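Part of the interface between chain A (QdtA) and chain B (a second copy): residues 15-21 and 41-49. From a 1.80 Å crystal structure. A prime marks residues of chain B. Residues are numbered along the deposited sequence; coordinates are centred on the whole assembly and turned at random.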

# COMPACT_ATOMS: atom_id res chain seq x y z
N ASP A 15 -15.25 11.03 -5.61
CA ASP A 15 -16.67 11.24 -5.85
C ASP A 15 -17.30 11.22 -4.49
O ASP A 15 -16.62 11.35 -3.48
CB ASP A 15 -17.25 10.14 -6.75
CG ASP A 15 -17.03 8.76 -6.20
OD1 ASP A 15 -16.69 8.58 -5.01
OD2 ASP A 15 -17.16 7.82 -6.99
N LYS A 16 -18.62 11.04 -4.42
CA LYS A 16 -19.28 11.13 -3.11
C LYS A 16 -18.90 9.97 -2.20
O LYS A 16 -19.13 10.03 -0.98
CB LYS A 16 -20.81 11.23 -3.26
CG LYS A 16 -21.57 9.92 -3.44
CD LYS A 16 -22.99 10.21 -3.88
CE LYS A 16 -23.47 9.22 -4.92
NZ LYS A 16 -23.78 7.94 -4.24
N TYR A 17 -18.37 8.91 -2.79
CA TYR A 17 -17.92 7.74 -2.03
C TYR A 17 -16.52 7.86 -1.42
O TYR A 17 -16.12 6.96 -0.69
CB TYR A 17 -18.02 6.48 -2.89
CG TYR A 17 -19.43 6.15 -3.30
CD1 TYR A 17 -20.33 5.65 -2.37
CD2 TYR A 17 -19.86 6.34 -4.61
CE1 TYR A 17 -21.63 5.34 -2.72
CE2 TYR A 17 -21.16 6.04 -4.97
CZ TYR A 17 -22.03 5.54 -4.03
OH TYR A 17 -23.32 5.20 -4.36
N GLY A 18 -15.82 8.96 -1.71
CA GLY A 18 -14.50 9.23 -1.15
C GLY A 18 -13.44 9.31 -2.24
O GLY A 18 -13.74 9.68 -3.37
N HIS A 19 -12.21 8.95 -1.92
CA HIS A 19 -11.12 8.96 -2.88
C HIS A 19 -10.55 7.57 -2.98
O HIS A 19 -10.34 6.94 -1.95
CB HIS A 19 -10.03 9.85 -2.37
CG HIS A 19 -10.42 11.28 -2.34
ND1 HIS A 19 -9.91 12.20 -3.23
CD2 HIS A 19 -11.38 11.92 -1.64
CE1 HIS A 19 -10.47 13.37 -3.01
NE2 HIS A 19 -11.37 13.23 -2.06
N LEU A 20 -10.16 7.19 -4.20
CA LEU A 20 -9.46 5.95 -4.46
C LEU A 20 -8.34 6.23 -5.45
O LEU A 20 -8.57 6.82 -6.52
CB LEU A 20 -10.38 4.91 -5.07
CG LEU A 20 -9.90 3.47 -5.26
CD1 LEU A 20 -11.03 2.47 -5.18
CD2 LEU A 20 -9.22 3.34 -6.63
N THR A 21 -7.17 5.69 -5.12
CA THR A 21 -6.05 5.73 -6.05
C THR A 21 -5.58 4.31 -6.37
O THR A 21 -5.28 3.57 -5.44
CB THR A 21 -4.89 6.54 -5.50
OG1 THR A 21 -5.14 7.95 -5.69
CG2 THR A 21 -3.61 6.18 -6.34
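Chain B, residues 41-49: KVDKDITRG

The one direct hydrogen bond between the two stretches runs from a side chain to the backbone of a tight turn. Arg48′ NH2 donates to Tyr17 O at 2.9 Å, with an N-H...O angle of 156°. The carbonyl lies near the guanidinium plane, where an N-H can point at it.

Asp15 to Gly18 form a type I turn, closed by Gly18 N to Asp15 O at 3.1 Å. Asp15 OD1 also accepts from Tyr17 N at 2.8 Å. Strand 18-21 follows. Chain B is mostly loop here. It makes its own type I turn from Asp43′ to Ile46′, with Ile46′ N to Asp43′ O at 3.1 Å. The strand that includes Arg48′ and Gly49′ runs in nearly the same direction as strand 18-21, at a crossing angle of -21°. Their axes approach to 10.3 Å, and side chains such as Leu20 and Arg48′ meet between them.

The CA atoms come closest at Gly18 and Val42′, with Gly18 CA 4.2 Å from Val42′ CA; Gly18 CA is nearer still to Lys41′ O, at 3.7 Å. A CB on Gly18 would lie 2.7 Å from Val42′ CG2, a clash. The backbone angles of Gly18 call for glycine in any case.

Ile46′ points toward chain A. Its CD1 lies 3.1 Å from Lys16 O, and its CG2 meets the edge of the Tyr17 ring, 3.8 Å from Tyr17 CD1. Thr47′ O is also at that edge, 3.4 Å from Tyr17 CE1. Further along, Leu20 CD1 packs 3.6 Å from Arg48′ NH1. Lys41′ covers one face of the His19 ring, its CD 4.1 Å from the centroid of that ring in a CH-pi contact.

Two waters add bridges. Water 1 accepts from Arg48′ NH2 at 3.0 Å and lies 2.9 Å from Asp15 OD1. Water 2 donates to Lys16 O at 2.7 Å and accepts from Asp43′ N at 3.0 Å. The two stretches together bury 491 Å².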

# COMPACT_ATOMS: atom_id res chain seq x y z
N LYS B 41 -10.43 9.38 2.90
CA LYS B 41 -11.32 10.55 2.94
C LYS B 41 -12.77 10.18 2.71
O LYS B 41 -13.50 10.88 2.03
CB LYS B 41 -10.84 11.59 1.92
CG LYS B 41 -9.51 12.25 2.31
CD LYS B 41 -9.08 13.20 1.20
CE LYS B 41 -7.60 13.08 0.84
NZ LYS B 41 -7.18 11.76 0.26
N VAL B 42 -13.19 9.02 3.20
CA VAL B 42 -14.57 8.61 3.00
C VAL B 42 -15.43 9.18 4.15
O VAL B 42 -15.02 9.14 5.31
CB VAL B 42 -14.68 7.07 3.02
CG1 VAL B 42 -16.13 6.66 2.92
CG2 VAL B 42 -13.85 6.44 1.90
N ASP B 43 -16.58 9.76 3.81
CA ASP B 43 -17.43 10.39 4.83
C ASP B 43 -18.08 9.32 5.68
O ASP B 43 -18.29 8.23 5.18
CB ASP B 43 -18.51 11.24 4.19
CG ASP B 43 -17.94 12.48 3.55
OD1 ASP B 43 -18.45 12.84 2.47
OD2 ASP B 43 -16.99 13.07 4.10
N LYS B 44 -18.45 9.67 6.92
CA LYS B 44 -18.77 8.70 7.99
C LYS B 44 -20.08 7.97 7.73
O LYS B 44 -20.27 6.82 8.10
CB LYS B 44 -18.75 9.34 9.37
CG LYS B 44 -19.39 10.72 9.37
CD LYS B 44 -19.50 11.37 10.74
CE LYS B 44 -19.77 12.87 10.59
NZ LYS B 44 -21.22 13.25 10.57
N ASP B 45 -20.95 8.61 6.99
CA ASP B 45 -22.27 8.04 6.70
C ASP B 45 -22.25 7.19 5.41
O ASP B 45 -23.30 6.66 5.02
CB ASP B 45 -23.24 9.22 6.55
CG ASP B 45 -22.78 10.21 5.45
OD1 ASP B 45 -21.55 10.45 5.29
OD2 ASP B 45 -23.64 10.76 4.73
N ILE B 46 -21.09 7.08 4.74
CA ILE B 46 -21.03 6.46 3.40
C ILE B 46 -20.85 4.94 3.45
O ILE B 46 -20.16 4.42 4.32
CB ILE B 46 -19.87 7.05 2.54
CG1 ILE B 46 -20.19 8.48 2.12
CG2 ILE B 46 -19.61 6.17 1.31
CD1 ILE B 46 -21.11 8.62 0.93
N THR B 47 -21.48 4.25 2.52
CA THR B 47 -21.23 2.82 2.28
C THR B 47 -20.77 2.73 0.85
O THR B 47 -21.37 3.37 -0.02
CB THR B 47 -22.48 1.95 2.44
OG1 THR B 47 -22.91 1.98 3.80
CG2 THR B 47 -22.19 0.51 2.10
N ARG B 48 -19.68 1.99 0.61
CA ARG B 48 -19.16 1.80 -0.74
C ARG B 48 -18.78 0.35 -1.01
O ARG B 48 -19.00 -0.55 -0.19
CB ARG B 48 -17.95 2.72 -1.01
CG ARG B 48 -16.79 2.66 -0.04
CD ARG B 48 -15.69 3.63 -0.47
NE ARG B 48 -15.12 3.21 -1.76
CZ ARG B 48 -14.64 4.01 -2.71
NH1 ARG B 48 -14.17 3.47 -3.81
NH2 ARG B 48 -14.61 5.32 -2.58
N GLY B 49 -18.26 0.12 -2.21
CA GLY B 49 -18.01 -1.23 -2.62
C GLY B 49 -19.14 -1.69 -3.49
O GLY B 49 -19.22 -1.35 -4.65
O HOH W 1 -14.10 7.22 -4.80
O HOH W 2 -17.17 10.24 0.92